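Local coordinates for DNA protection during starvation protein (Halobacterium salinarum, PDB 1TJO) that probably protects DNA from oxidative damage by oxidising Fe(2+) with hydrogen peroxide and storing it as ferric mineral inside a hollow shell of twelve subunits, at residues A[47-50]-A[51-54]; A[59-62]-A[63-67]; A[115-118]-A[119-123]; A[159-162]-A[163-167]; A[96-99]-A[100-104]. One frame throughout, in Å; residues are numbered along the deposited sequence.

All five contacts are short helical pieces of about two turns, one backbone pattern whose chemistry changes with place. Interaction 1 is almost wholly buried, carries an iron ligand at a subunit interface and touches interactions 2 and 3 through His52 and His51. Interactions 2, 3 and 4 lie on helices 60-87, 115-142 and 146-169 and touch through Leu63, Phe66, Leu119 and Ile166; each has one flank in the apolar bundle and another turned to neighbouring subunits. Interaction 5 stands apart on short helix 96-102, more exposed, yet, like interaction 1, it faces the second subunit. Imidazoles mark interactions 1, 2 and 4; interaction 3 pairs an aliphatic flank with a polar one that bonds to interaction 1.

Interaction 1: A[47-50]-A[51-54]; sequences QLKK and HHWN. With FE (Fe (III) ion), chain J.
Lys49 and Trp53 are brought together by matching first torsions: each holds CG anti to its own carbonyl carbon (chi1 -74° and -64°), and Lys49 then bends at its later torsions to run across the indole. Its CB sits over the face of the six-membered ring, 4.1 Å from the centroid, in a CH-pi contact, and Lys49 CE returns to within 3.7 Å of Trp53 NE1. Lys49 O lies over an indole face too, 3.1 Å above the ring plane, while accepting the Trp53 N-H at 2.9 Å. The two nitrogen tips thus end near each other, and both Lys49 NZ and Trp53 NE1 bond to Asp79 of the second subunit. On another flank of the turn Gln47 runs alongside His51, with Gln47 CG 3.5 Å from His51 CE1, and the imidazole is fixed at both nitrogens by Asp122 and Glu108. Between these flanks His52 uses NE2 to bind the iron(III) ion at 2.2 Å, with water 1 in the plane at its ring edge. Its ND1 is bonded to His64 O, a second-shell contact that fixes the ring's rotation. Asp79 and Glu83 of the second subunit and two waters also bind this metal. Such a site, with its ligands drawn from two subunits, is the hallmark of the Dps ferroxidase centre.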
loop_
_atom_site.group_PDB
_atom_site.type_symbol
_atom_site.label_atom_id
_atom_site.label_comp_id
_atom_site.label_asym_id
_atom_site.label_seq_id
_atom_site.Cartn_x
_atom_site.Cartn_y
_atom_site.Cartn_z
ATOM N N GLN A 47 -32.074 -8.359 1.685
ATOM C CA GLN A 47 -32.806 -7.491 2.609
ATOM C C GLN A 47 -31.891 -6.465 3.286
ATOM O O GLN A 47 -32.286 -5.324 3.503
ATOM C CB GLN A 47 -33.499 -8.303 3.662
ATOM C CG GLN A 47 -34.490 -7.463 4.453
ATOM C CD GLN A 47 -35.648 -8.272 5.033
ATOM O OE1 GLN A 47 -36.526 -8.715 4.293
ATOM N NE2 GLN A 47 -35.641 -8.469 6.353
ATOM N N LEU A 48 -30.642 -6.856 3.515
ATOM C CA LEU A 48 -29.636 -5.921 4.024
ATOM C C LEU A 48 -29.391 -4.846 2.971
ATOM O O LEU A 48 -29.282 -3.661 3.291
ATOM C CB LEU A 48 -28.337 -6.647 4.367
ATOM C CG LEU A 48 -28.386 -7.549 5.581
ATOM C CD1 LEU A 48 -27.133 -8.346 5.723
ATOM C CD2 LEU A 48 -28.623 -6.797 6.883
ATOM N N LYS A 49 -29.285 -5.274 1.716
ATOM C CA LYS A 49 -29.152 -4.313 0.612
ATOM C C LYS A 49 -30.311 -3.355 0.578
ATOM O O LYS A 49 -30.108 -2.176 0.523
ATOM C CB LYS A 49 -29.020 -5.014 -0.742
ATOM C CG LYS A 49 -27.664 -5.690 -1.013
ATOM C CD LYS A 49 -26.533 -4.754 -0.869
ATOM C CE LYS A 49 -26.352 -3.855 -1.996
ATOM N NZ LYS A 49 -24.835 -3.733 -2.345
ATOM N N LYS A 50 -31.543 -3.858 0.675
ATOM C CA LYS A 50 -32.713 -3.001 0.724
ATOM C C LYS A 50 -32.591 -1.954 1.821
ATOM O O LYS A 50 -32.844 -0.780 1.614
ATOM C CB LYS A 50 -33.937 -3.843 1.033
ATOM C CG LYS A 50 -35.183 -3.030 1.159
ATOM C CD LYS A 50 -36.355 -3.959 1.417
ATOM C CE LYS A 50 -37.624 -3.165 1.517
ATOM N NZ LYS A 50 -38.840 -3.966 1.903
ATOM N N HIS A 51 -32.276 -2.398 3.015
ATOM C CA HIS A 51 -32.182 -1.485 4.149
ATOM C C HIS A 51 -31.046 -0.468 4.021
ATOM O O HIS A 51 -31.245 0.695 4.400
ATOM C CB HIS A 51 -32.142 -2.279 5.442
ATOM C CG HIS A 51 -33.388 -3.082 5.654
ATOM N ND1 HIS A 51 -33.463 -4.140 6.531
ATOM C CD2 HIS A 51 -34.613 -2.975 5.083
ATOM C CE1 HIS A 51 -34.687 -4.651 6.480
ATOM N NE2 HIS A 51 -35.402 -3.962 5.613
ATOM N N HIS A 52 -29.881 -0.919 3.530
ATOM C CA HIS A 52 -28.766 -0.045 3.109
ATOM C C HIS A 52 -29.210 1.060 2.135
ATOM O O HIS A 52 -28.930 2.203 2.330
ATOM C CB HIS A 52 -27.688 -0.965 2.537
ATOM C CG HIS A 52 -26.628 -0.309 1.713
ATOM N ND1 HIS A 52 -25.551 0.343 2.282
ATOM C CD2 HIS A 52 -26.396 -0.340 0.387
ATOM C CE1 HIS A 52 -24.702 0.697 1.327
ATOM N NE2 HIS A 52 -25.199 0.319 0.162
ATOM N N TRP A 53 -29.982 0.708 1.113
ATOM C CA TRP A 53 -30.417 1.672 0.137
ATOM C C TRP A 53 -31.379 2.689 0.722
ATOM O O TRP A 53 -31.319 3.862 0.385
ATOM C CB TRP A 53 -31.093 0.954 -1.032
ATOM C CG TRP A 53 -30.209 0.020 -1.838
ATOM C CD1 TRP A 53 -28.832 0.138 -2.109
ATOM C CD2 TRP A 53 -30.627 -1.158 -2.506
ATOM N NE1 TRP A 53 -28.420 -0.928 -2.855
ATOM C CE2 TRP A 53 -29.496 -1.724 -3.136
ATOM C CE3 TRP A 53 -31.843 -1.789 -2.647
ATOM C CZ2 TRP A 53 -29.573 -2.864 -3.901
ATOM C CZ3 TRP A 53 -31.912 -2.925 -3.413
ATOM C CH2 TRP A 53 -30.799 -3.455 -4.006
ATOM N N ASN A 54 -32.273 2.242 1.595
ATOM C CA ASN A 54 -33.442 3.019 1.933
ATOM C C ASN A 54 -33.294 3.765 3.267
ATOM O O ASN A 54 -34.078 4.664 3.540
ATOM C CB ASN A 54 -34.676 2.120 1.978
ATOM C CG ASN A 54 -35.149 1.690 0.598
ATOM O OD1 ASN A 54 -35.350 2.513 -0.262
ATOM N ND2 ASN A 54 -35.308 0.406 0.387
HETATM FE FE FE J . -24.400 0.802 -1.825
HETATM O O HOH W 1 -22.939 1.957 -1.210
HETATM O O HOH W 2 -22.844 -0.875 -1.565
#

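Interaction 2: A[59-62]-A[63-67]; sequences EFRD and LHLFL. With NA (sodium ion), chain R.
Glu59 and Leu63 open the first turn of helix 60-87, and the backbone bonds come first: Leu63 N gives a nearly straight bond to Glu59 O at 3.2 Å, and His64, Leu65 and Phe66 repeat the pattern on Phe60, Arg61 and Asp62. The shortest of the four is His64 N to Phe60 O, at 2.7 Å. Apolar touches follow the same spacing. Leu63 CD1 lies 4.1 Å from Glu59 CB, and His64 CB comes within 4.4 Å of Phe60 CD1; with CG anti to the backbone N (chi1 177°), His64 carries its imidazole off this turn to stack on the ring of His52. Leu65 CD1 rides over the middle of the Arg61 guanidinium, 4.3 Å from CZ, so a methyl covers one flat face while the N-H groups at the rim remain available for ionic contacts. Those charges look to other chains: Arg61 makes salt bridges to Glu69 and Asp62 of the third subunit, while Asp62 answers Arg61 of the fourth and also bonds to Tyr169. Metal binding completes the set, since Glu59 OE1 reaches a sodium ion at 2.7 Å; OE1 also bonds to Thr174 and OE2 to Leu175 N, both of the third subunit. Glu59 of the third and of the fourth subunit bind the same ion, an arrangement typical of a threefold junction in a Dps dodecamer, where three equivalent helix starts converge.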
loop_
_atom_site.group_PDB
_atom_site.type_symbol
_atom_site.label_atom_id
_atom_site.label_comp_id
_atom_site.label_asym_id
_atom_site.label_seq_id
_atom_site.Cartn_x
_atom_site.Cartn_y
_atom_site.Cartn_z
ATOM N N GLU A 59 -29.392 8.904 12.047
ATOM C CA GLU A 59 -28.266 7.961 12.090
ATOM C C GLU A 59 -28.016 7.309 10.739
ATOM O O GLU A 59 -27.307 6.293 10.647
ATOM C CB GLU A 59 -28.493 6.892 13.159
ATOM C CG GLU A 59 -28.925 7.402 14.531
ATOM C CD GLU A 59 -30.426 7.684 14.665
ATOM O OE1 GLU A 59 -30.806 8.574 15.477
ATOM O OE2 GLU A 59 -31.182 6.994 14.011
ATOM N N PHE A 60 -28.541 7.870 9.634
ATOM C CA PHE A 60 -28.624 7.046 8.426
ATOM C C PHE A 60 -27.266 6.699 7.807
ATOM O O PHE A 60 -27.112 5.645 7.242
ATOM C CB PHE A 60 -29.513 7.654 7.341
ATOM C CG PHE A 60 -28.730 8.415 6.337
ATOM C CD1 PHE A 60 -28.346 7.829 5.137
ATOM C CD2 PHE A 60 -28.316 9.684 6.639
ATOM C CE1 PHE A 60 -27.516 8.540 4.224
ATOM C CE2 PHE A 60 -27.523 10.395 5.732
ATOM C CZ PHE A 60 -27.122 9.812 4.548
ATOM N N ARG A 61 -26.288 7.576 7.923
ATOM C CA ARG A 61 -25.034 7.332 7.218
ATOM C C ARG A 61 -24.243 6.196 7.883
ATOM O O ARG A 61 -23.756 5.312 7.203
ATOM C CB ARG A 61 -24.221 8.597 7.111
ATOM C CG ARG A 61 -23.313 8.670 5.912
ATOM C CD ARG A 61 -22.271 9.794 6.021
ATOM N NE ARG A 61 -20.995 9.457 5.438
ATOM C CZ ARG A 61 -19.836 9.425 6.066
ATOM N NH1 ARG A 61 -19.700 9.716 7.367
ATOM N NH2 ARG A 61 -18.783 9.108 5.361
ATOM N N ASP A 62 -24.203 6.209 9.208
ATOM C CA ASP A 62 -23.569 5.143 9.959
ATOM C C ASP A 62 -24.278 3.813 9.643
ATOM O O ASP A 62 -23.636 2.779 9.388
ATOM C CB ASP A 62 -23.634 5.397 11.451
ATOM C CG ASP A 62 -23.023 4.269 12.215
ATOM O OD1 ASP A 62 -23.766 3.554 12.931
ATOM O OD2 ASP A 62 -21.802 4.000 12.089
ATOM N N LEU A 63 -25.618 3.843 9.613
ATOM C CA LEU A 63 -26.349 2.619 9.289
ATOM C C LEU A 63 -26.179 2.190 7.857
ATOM O O LEU A 63 -26.083 1.012 7.538
ATOM C CB LEU A 63 -27.828 2.786 9.583
ATOM C CG LEU A 63 -28.200 2.775 11.045
ATOM C CD1 LEU A 63 -29.563 3.407 11.268
ATOM C CD2 LEU A 63 -28.122 1.302 11.527
ATOM N N HIS A 64 -26.107 3.152 6.955
ATOM C CA HIS A 64 -25.892 2.852 5.547
ATOM C C HIS A 64 -24.573 2.103 5.377
ATOM O O HIS A 64 -24.531 1.083 4.698
ATOM C CB HIS A 64 -25.903 4.155 4.732
ATOM C CG HIS A 64 -25.615 4.007 3.281
ATOM N ND1 HIS A 64 -26.560 3.585 2.368
ATOM C CD2 HIS A 64 -24.506 4.303 2.564
ATOM C CE1 HIS A 64 -26.023 3.576 1.156
ATOM N NE2 HIS A 64 -24.786 4.022 1.244
ATOM N N LEU A 65 -23.526 2.569 6.053
ATOM C CA LEU A 65 -22.208 1.952 5.977
ATOM C C LEU A 65 -22.288 0.580 6.618
ATOM O O LEU A 65 -21.777 -0.396 6.035
ATOM C CB LEU A 65 -21.192 2.869 6.639
ATOM C CG LEU A 65 -20.960 4.120 5.794
ATOM C CD1 LEU A 65 -20.163 5.182 6.615
ATOM C CD2 LEU A 65 -20.290 3.782 4.454
ATOM N N PHE A 66 -22.887 0.493 7.805
ATOM C CA PHE A 66 -22.932 -0.792 8.521
ATOM C C PHE A 66 -23.654 -1.825 7.663
ATOM O O PHE A 66 -23.216 -2.994 7.560
ATOM C CB PHE A 66 -23.594 -0.666 9.914
ATOM C CG PHE A 66 -24.012 -1.991 10.514
ATOM C CD1 PHE A 66 -23.074 -2.878 10.990
ATOM C CD2 PHE A 66 -25.321 -2.387 10.484
ATOM C CE1 PHE A 66 -23.464 -4.149 11.474
ATOM C CE2 PHE A 66 -25.692 -3.638 10.944
ATOM C CZ PHE A 66 -24.756 -4.503 11.424
ATOM N N LEU A 67 -24.805 -1.442 7.118
ATOM C CA LEU A 67 -25.665 -2.384 6.396
ATOM C C LEU A 67 -24.975 -2.807 5.105
ATOM O O LEU A 67 -25.104 -3.966 4.696
ATOM C CB LEU A 67 -27.064 -1.830 6.136
ATOM C CG LEU A 67 -27.908 -1.615 7.390
ATOM C CD1 LEU A 67 -29.065 -0.638 7.154
ATOM C CD2 LEU A 67 -28.426 -2.968 7.881
HETATM NA NA NA R . -29.127 9.872 17.202
#

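Interaction 3: A[115-118]-A[119-123]; sequences IRTS and LANDM
Leu119 leads the second segment and carries most of the side-chain contact with Ile115. Its N-H points almost straight at Ile115 O (2.9 Å, 176°), and the two side chains run side by side in the same direction. Ile115 sends CG1 anti to the backbone N (chi1 -170°), which brings its CD1 to 3.8 Å from Leu119 CD1, while Ile115 CG1 lies 4.1 Å from Leu119 CD2. An alanine here would remove both methyls and would probably open a gap beside Ile115 CD1 and between Leu63 and Ile166. Ala120 contributes a methyl 3.4 Å from Arg116 O. Next, Asn121 sets its amide beside Thr117, ND2 to CG2 being 3.9 Å, while ND2 finds its acceptor in Glu108. Asp122 then bonds through N, at 3.1 Å, to the O of Ser118, whose hydroxyl bonds back to Asp114 O; of the Asp122 carboxylate, OD2 bonds to His51 and OD1 to Gln47, both on helix 24-54. The turn therefore has distinct flanks among its neighbours: Ser118, Asn121 and Asp122 face helix 24-54, Ile115 and Leu119 meet Leu63 of helix 60-87, and Leu119 also touches Ile166 and Tyr169 of helix 146-169, with Leu175 of the third subunit packing against it.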
loop_
_atom_site.group_PDB
_atom_site.type_symbol
_atom_site.label_atom_id
_atom_site.label_comp_id
_atom_site.label_asym_id
_atom_site.label_seq_id
_atom_site.Cartn_x
_atom_site.Cartn_y
_atom_site.Cartn_z
ATOM N N ILE A 115 -36.720 2.510 10.191
ATOM C CA ILE A 115 -35.476 1.769 10.463
ATOM C C ILE A 115 -35.551 0.768 11.624
ATOM O O ILE A 115 -34.946 -0.298 11.563
ATOM C CB ILE A 115 -34.233 2.746 10.557
ATOM C CG1 ILE A 115 -32.921 1.952 10.581
ATOM C CG2 ILE A 115 -34.327 3.654 11.769
ATOM C CD1 ILE A 115 -32.681 1.132 9.334
ATOM N N ARG A 116 -36.289 1.083 12.676
ATOM C CA ARG A 116 -36.406 0.175 13.782
ATOM C C ARG A 116 -37.101 -1.129 13.310
ATOM O O ARG A 116 -36.661 -2.233 13.658
ATOM C CB ARG A 116 -37.140 0.842 14.939
ATOM C CG ARG A 116 -36.375 1.880 15.689
ATOM C CD ARG A 116 -36.984 2.225 17.052
ATOM N NE ARG A 116 -36.854 1.099 17.963
ATOM C CZ ARG A 116 -35.772 0.817 18.679
ATOM N NH1 ARG A 116 -34.683 1.575 18.681
ATOM N NH2 ARG A 116 -35.772 -0.281 19.405
ATOM N N THR A 117 -38.145 -0.995 12.491
ATOM C CA THR A 117 -38.850 -2.153 11.990
ATOM C C THR A 117 -37.944 -2.974 11.108
ATOM O O THR A 117 -37.896 -4.219 11.214
ATOM C CB THR A 117 -40.078 -1.687 11.241
ATOM O OG1 THR A 117 -41.001 -1.136 12.183
ATOM C CG2 THR A 117 -40.820 -2.850 10.566
ATOM N N SER A 118 -37.244 -2.279 10.214
ATOM C CA SER A 118 -36.352 -2.893 9.274
ATOM C C SER A 118 -35.272 -3.693 9.988
ATOM O O SER A 118 -35.083 -4.858 9.702
ATOM C CB SER A 118 -35.732 -1.850 8.315
ATOM O OG SER A 118 -36.764 -1.160 7.610
ATOM N N LEU A 119 -34.572 -3.084 10.941
ATOM C CA LEU A 119 -33.563 -3.802 11.665
ATOM C C LEU A 119 -34.115 -4.968 12.476
ATOM O O LEU A 119 -33.459 -5.990 12.536
ATOM C CB LEU A 119 -32.773 -2.872 12.566
ATOM C CG LEU A 119 -31.481 -2.211 12.089
ATOM C CD1 LEU A 119 -31.169 -2.163 10.610
ATOM C CD2 LEU A 119 -31.186 -0.951 12.867
ATOM N N ALA A 120 -35.307 -4.826 13.064
ATOM C CA ALA A 120 -35.868 -5.930 13.825
ATOM C C ALA A 120 -36.170 -7.118 12.903
ATOM O O ALA A 120 -35.970 -8.284 13.266
ATOM C CB ALA A 120 -37.099 -5.492 14.517
ATOM N N ASN A 121 -36.634 -6.837 11.693
ATOM C CA ASN A 121 -36.869 -7.896 10.713
ATOM C C ASN A 121 -35.544 -8.601 10.323
ATOM O O ASN A 121 -35.488 -9.860 10.169
ATOM C CB ASN A 121 -37.551 -7.326 9.460
ATOM C CG ASN A 121 -38.988 -6.970 9.673
ATOM O OD1 ASN A 121 -39.630 -7.504 10.564
ATOM N ND2 ASN A 121 -39.538 -6.113 8.822
ATOM N N ASP A 122 -34.473 -7.816 10.220
ATOM C CA ASP A 122 -33.165 -8.386 9.893
ATOM C C ASP A 122 -32.653 -9.247 11.021
ATOM O O ASP A 122 -32.081 -10.297 10.788
ATOM C CB ASP A 122 -32.125 -7.292 9.583
ATOM C CG ASP A 122 -32.465 -6.523 8.346
ATOM O OD1 ASP A 122 -33.244 -7.075 7.503
ATOM O OD2 ASP A 122 -31.999 -5.361 8.137
ATOM N N MET A 123 -32.817 -8.762 12.234
ATOM C CA MET A 123 -32.385 -9.450 13.444
ATOM C C MET A 123 -33.000 -10.848 13.512
ATOM O O MET A 123 -32.320 -11.787 13.860
ATOM C CB MET A 123 -32.746 -8.649 14.700
ATOM C CG MET A 123 -31.784 -8.972 15.826
ATOM S SD MET A 123 -32.054 -7.981 17.327
ATOM C CE MET A 123 -33.520 -8.486 17.704
#

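Interaction 4: A[159-162]-A[163-167]; sequences LEDD and AHHIE
His165 folds back on Asp161 and Asp162 within helix 146-169, the last long helix of this ferritin-like four-helix bundle. Its CB lies 3.5 Å from Asp162 O. CG, turned anti to the carbonyl carbon (chi1 -82°), then leads the ring back along the helix toward Asp161. At the tip, NE2 comes to 3.5 Å from Asp161 OD1, while Asp161 OD2 lies in the ring plane at the imidazole edge. Carboxylate and ring stand nearly perpendicular, 81° apart. The ring also meets Phe66 of helix 60-87 with almost parallel planes, and Arg61 of the fourth subunit packs against it. An alanine in its place would probably take away the ring that lies almost parallel to Phe66 and leave the Asp161 carboxylate facing a gap. Next to it His164, assigned to iron translocation, points elsewhere, toward His168. On the buried flank, Ile166 N bonds to Asp162 O at 3.1 Å, and Ile166 CG1 rests 3.6 Å from that same oxygen.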
loop_
_atom_site.group_PDB
_atom_site.type_symbol
_atom_site.label_atom_id
_atom_site.label_comp_id
_atom_site.label_asym_id
_atom_site.label_seq_id
_atom_site.Cartn_x
_atom_site.Cartn_y
_atom_site.Cartn_z
ATOM N N LEU A 159 -21.375 -13.569 11.139
ATOM C CA LEU A 159 -22.832 -13.344 11.172
ATOM C C LEU A 159 -23.259 -12.974 12.585
ATOM O O LEU A 159 -24.103 -12.071 12.755
ATOM C CB LEU A 159 -23.561 -14.573 10.644
ATOM C CG LEU A 159 -23.503 -14.824 9.142
ATOM C CD1 LEU A 159 -22.234 -14.442 8.476
ATOM C CD2 LEU A 159 -23.873 -16.294 8.860
ATOM N N GLU A 160 -22.672 -13.610 13.594
ATOM C CA GLU A 160 -22.990 -13.260 14.998
ATOM C C GLU A 160 -22.568 -11.844 15.308
ATOM O O GLU A 160 -23.274 -11.118 16.025
ATOM C CB GLU A 160 -22.437 -14.260 16.015
ATOM C CG GLU A 160 -23.094 -15.654 15.928
ATOM C CD GLU A 160 -22.880 -16.482 17.188
ATOM O OE1 GLU A 160 -22.473 -15.911 18.227
ATOM O OE2 GLU A 160 -23.111 -17.714 17.136
ATOM N N ASP A 161 -21.420 -11.420 14.792
ATOM C CA ASP A 161 -21.004 -10.066 15.069
ATOM C C ASP A 161 -21.998 -9.078 14.501
ATOM O O ASP A 161 -22.396 -8.093 15.163
ATOM C CB ASP A 161 -19.632 -9.802 14.472
ATOM C CG ASP A 161 -18.984 -8.553 15.052
ATOM O OD1 ASP A 161 -18.494 -7.721 14.269
ATOM O OD2 ASP A 161 -18.995 -8.307 16.274
ATOM N N ASP A 162 -22.435 -9.291 13.267
ATOM C CA ASP A 162 -23.418 -8.364 12.698
ATOM C C ASP A 162 -24.786 -8.406 13.376
ATOM O O ASP A 162 -25.407 -7.382 13.576
ATOM C CB ASP A 162 -23.604 -8.638 11.213
ATOM C CG ASP A 162 -22.395 -8.260 10.415
ATOM O OD1 ASP A 162 -21.649 -7.399 10.943
ATOM O OD2 ASP A 162 -22.144 -8.703 9.289
ATOM N N ALA A 163 -25.237 -9.598 13.771
ATOM C CA ALA A 163 -26.485 -9.720 14.533
ATOM C C ALA A 163 -26.412 -8.945 15.843
ATOM O O ALA A 163 -27.346 -8.246 16.235
ATOM C CB ALA A 163 -26.797 -11.159 14.807
ATOM N N HIS A 164 -25.288 -9.068 16.504
ATOM C CA HIS A 164 -25.026 -8.348 17.755
ATOM C C HIS A 164 -25.050 -6.824 17.539
ATOM O O HIS A 164 -25.595 -6.109 18.385
ATOM C CB HIS A 164 -23.700 -8.813 18.361
ATOM C CG HIS A 164 -23.192 -7.923 19.428
ATOM N ND1 HIS A 164 -22.147 -7.050 19.228
ATOM C CD2 HIS A 164 -23.630 -7.718 20.689
ATOM C CE1 HIS A 164 -21.940 -6.369 20.342
ATOM N NE2 HIS A 164 -22.830 -6.750 21.240
ATOM N N HIS A 165 -24.488 -6.323 16.440
ATOM C CA HIS A 165 -24.506 -4.897 16.159
ATOM C C HIS A 165 -25.942 -4.424 16.031
ATOM O O HIS A 165 -26.320 -3.384 16.545
ATOM C CB HIS A 165 -23.764 -4.582 14.857
ATOM C CG HIS A 165 -22.298 -4.495 15.019
ATOM N ND1 HIS A 165 -21.588 -3.356 14.691
ATOM C CD2 HIS A 165 -21.389 -5.416 15.396
ATOM C CE1 HIS A 165 -20.302 -3.581 14.898
ATOM N NE2 HIS A 165 -20.151 -4.824 15.320
ATOM N N ILE A 166 -26.757 -5.197 15.339
ATOM C CA ILE A 166 -28.178 -4.817 15.204
ATOM C C ILE A 166 -28.872 -4.772 16.541
ATOM O O ILE A 166 -29.629 -3.805 16.829
ATOM C CB ILE A 166 -28.919 -5.734 14.177
ATOM C CG1 ILE A 166 -28.386 -5.492 12.769
ATOM C CG2 ILE A 166 -30.462 -5.564 14.263
ATOM C CD1 ILE A 166 -28.796 -6.532 11.758
ATOM N N GLU A 167 -28.612 -5.772 17.382
ATOM C CA GLU A 167 -29.133 -5.773 18.732
ATOM C C GLU A 167 -28.768 -4.487 19.477
ATOM O O GLU A 167 -29.622 -3.865 20.096
ATOM C CB GLU A 167 -28.645 -7.007 19.522
ATOM C CG GLU A 167 -29.296 -7.145 20.889
ATOM C CD GLU A 167 -29.318 -8.565 21.436
ATOM O OE1 GLU A 167 -28.239 -9.050 21.802
ATOM O OE2 GLU A 167 -30.419 -9.159 21.561
#

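Interaction 5: A[96-99]-A[100-104]; sequences PETL and QAEAS
Glu102 meets Thr98 without laying either face or edge of its carboxylate on it, and the Gln100 amide lays neither on residues 96-99; the aliphatic stems do the touching. Glu102 packs by its CG, which lies 3.2 Å from Thr98 O and 4.1 Å from Thr98 CG2, the two side chains running alongside in the same direction. Thr98 can offer that methyl because its OG1 is anti to the carbonyl carbon (chi1 -65°), where it hydrogen-bonds Ser95 OG. Gln100 touches Pro96 O with CB at 3.7 Å, then extends away from this short helix, so that its OE1 accepts the backbone N-H of Glu97 of the second subunit. That subunit's Gln100 returns the bond to Glu97 here. Underneath runs regular helical bonding, with Gln100 N on Pro96 O at 3.1 Å, Ala101 N on Glu97 O at 2.9 Å and Glu102 N on Thr98 O at 3.0 Å. Leu99 is buried against Tyr42 and against His46 of the second subunit. A short helix placed between the second and third long helices of the bundle, and paired reciprocally with its counterpart, is characteristic of the Dps twofold interface.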
loop_
_atom_site.group_PDB
_atom_site.type_symbol
_atom_site.label_atom_id
_atom_site.label_comp_id
_atom_site.label_asym_id
_atom_site.label_seq_id
_atom_site.Cartn_x
_atom_site.Cartn_y
_atom_site.Cartn_z
ATOM N N PRO A 96 -32.717 -16.216 -8.269
ATOM C CA PRO A 96 -33.313 -15.472 -7.164
ATOM C C PRO A 96 -34.626 -16.118 -6.708
ATOM O O PRO A 96 -34.845 -16.258 -5.502
ATOM C CB PRO A 96 -33.563 -14.104 -7.776
ATOM C CG PRO A 96 -32.518 -13.966 -8.791
ATOM C CD PRO A 96 -32.392 -15.324 -9.409
ATOM N N GLU A 97 -35.468 -16.505 -7.653
ATOM C CA GLU A 97 -36.707 -17.199 -7.282
ATOM C C GLU A 97 -36.475 -18.471 -6.477
ATOM O O GLU A 97 -37.171 -18.737 -5.517
ATOM C CB GLU A 97 -37.533 -17.501 -8.542
ATOM C CG GLU A 97 -38.375 -18.731 -8.570
ATOM C CD GLU A 97 -38.885 -18.962 -9.995
ATOM O OE1 GLU A 97 -38.504 -19.992 -10.635
ATOM O OE2 GLU A 97 -39.598 -18.048 -10.491
ATOM N N THR A 98 -35.519 -19.276 -6.916
ATOM C CA THR A 98 -35.123 -20.457 -6.194
ATOM C C THR A 98 -34.598 -20.198 -4.803
ATOM O O THR A 98 -34.987 -20.831 -3.877
ATOM C CB THR A 98 -34.050 -21.212 -6.982
ATOM O OG1 THR A 98 -34.625 -21.686 -8.206
ATOM C CG2 THR A 98 -33.633 -22.460 -6.250
ATOM N N LEU A 99 -33.695 -19.254 -4.672
ATOM C CA LEU A 99 -33.164 -18.896 -3.359
ATOM C C LEU A 99 -34.267 -18.486 -2.364
ATOM O O LEU A 99 -34.291 -18.966 -1.234
ATOM C CB LEU A 99 -32.140 -17.761 -3.530
ATOM C CG LEU A 99 -30.830 -18.150 -4.205
ATOM C CD1 LEU A 99 -30.059 -16.949 -4.633
ATOM C CD2 LEU A 99 -30.001 -19.058 -3.268
ATOM N N GLN A 100 -35.194 -17.643 -2.778
ATOM C CA GLN A 100 -36.236 -17.203 -1.881
ATOM C C GLN A 100 -37.229 -18.376 -1.619
ATOM O O GLN A 100 -37.688 -18.539 -0.496
ATOM C CB GLN A 100 -36.953 -15.978 -2.415
ATOM C CG GLN A 100 -37.994 -15.441 -1.420
ATOM C CD GLN A 100 -38.488 -14.063 -1.752
ATOM O OE1 GLN A 100 -37.837 -13.295 -2.439
ATOM N NE2 GLN A 100 -39.671 -13.747 -1.279
ATOM N N ALA A 101 -37.515 -19.176 -2.636
ATOM C CA ALA A 101 -38.416 -20.343 -2.435
ATOM C C ALA A 101 -37.864 -21.348 -1.408
ATOM O O ALA A 101 -38.591 -21.961 -0.605
ATOM C CB ALA A 101 -38.637 -21.038 -3.757
ATOM N N GLU A 102 -36.560 -21.563 -1.462
ATOM C CA GLU A 102 -35.897 -22.508 -0.590
ATOM C C GLU A 102 -35.554 -21.908 0.762
ATOM O O GLU A 102 -35.173 -22.655 1.644
ATOM C CB GLU A 102 -34.631 -23.009 -1.276
ATOM C CG GLU A 102 -34.925 -23.796 -2.551
ATOM C CD GLU A 102 -35.386 -25.228 -2.269
ATOM O OE1 GLU A 102 -35.733 -25.913 -3.233
ATOM O OE2 GLU A 102 -35.427 -25.658 -1.109
ATOM N N ALA A 103 -35.676 -20.584 0.925
ATOM C CA ALA A 103 -35.379 -19.935 2.204
ATOM C C ALA A 103 -36.536 -20.174 3.167
ATOM O O ALA A 103 -37.707 -20.135 2.764
ATOM C CB ALA A 103 -35.139 -18.444 2.023
ATOM N N SER A 104 -36.193 -20.444 4.418
ATOM C CA SER A 104 -37.156 -20.603 5.512
ATOM C C SER A 104 -37.431 -19.301 6.256
ATOM O O SER A 104 -38.448 -19.176 6.956
ATOM C CB SER A 104 -36.645 -21.634 6.515
ATOM O OG SER A 104 -35.414 -21.245 7.113
#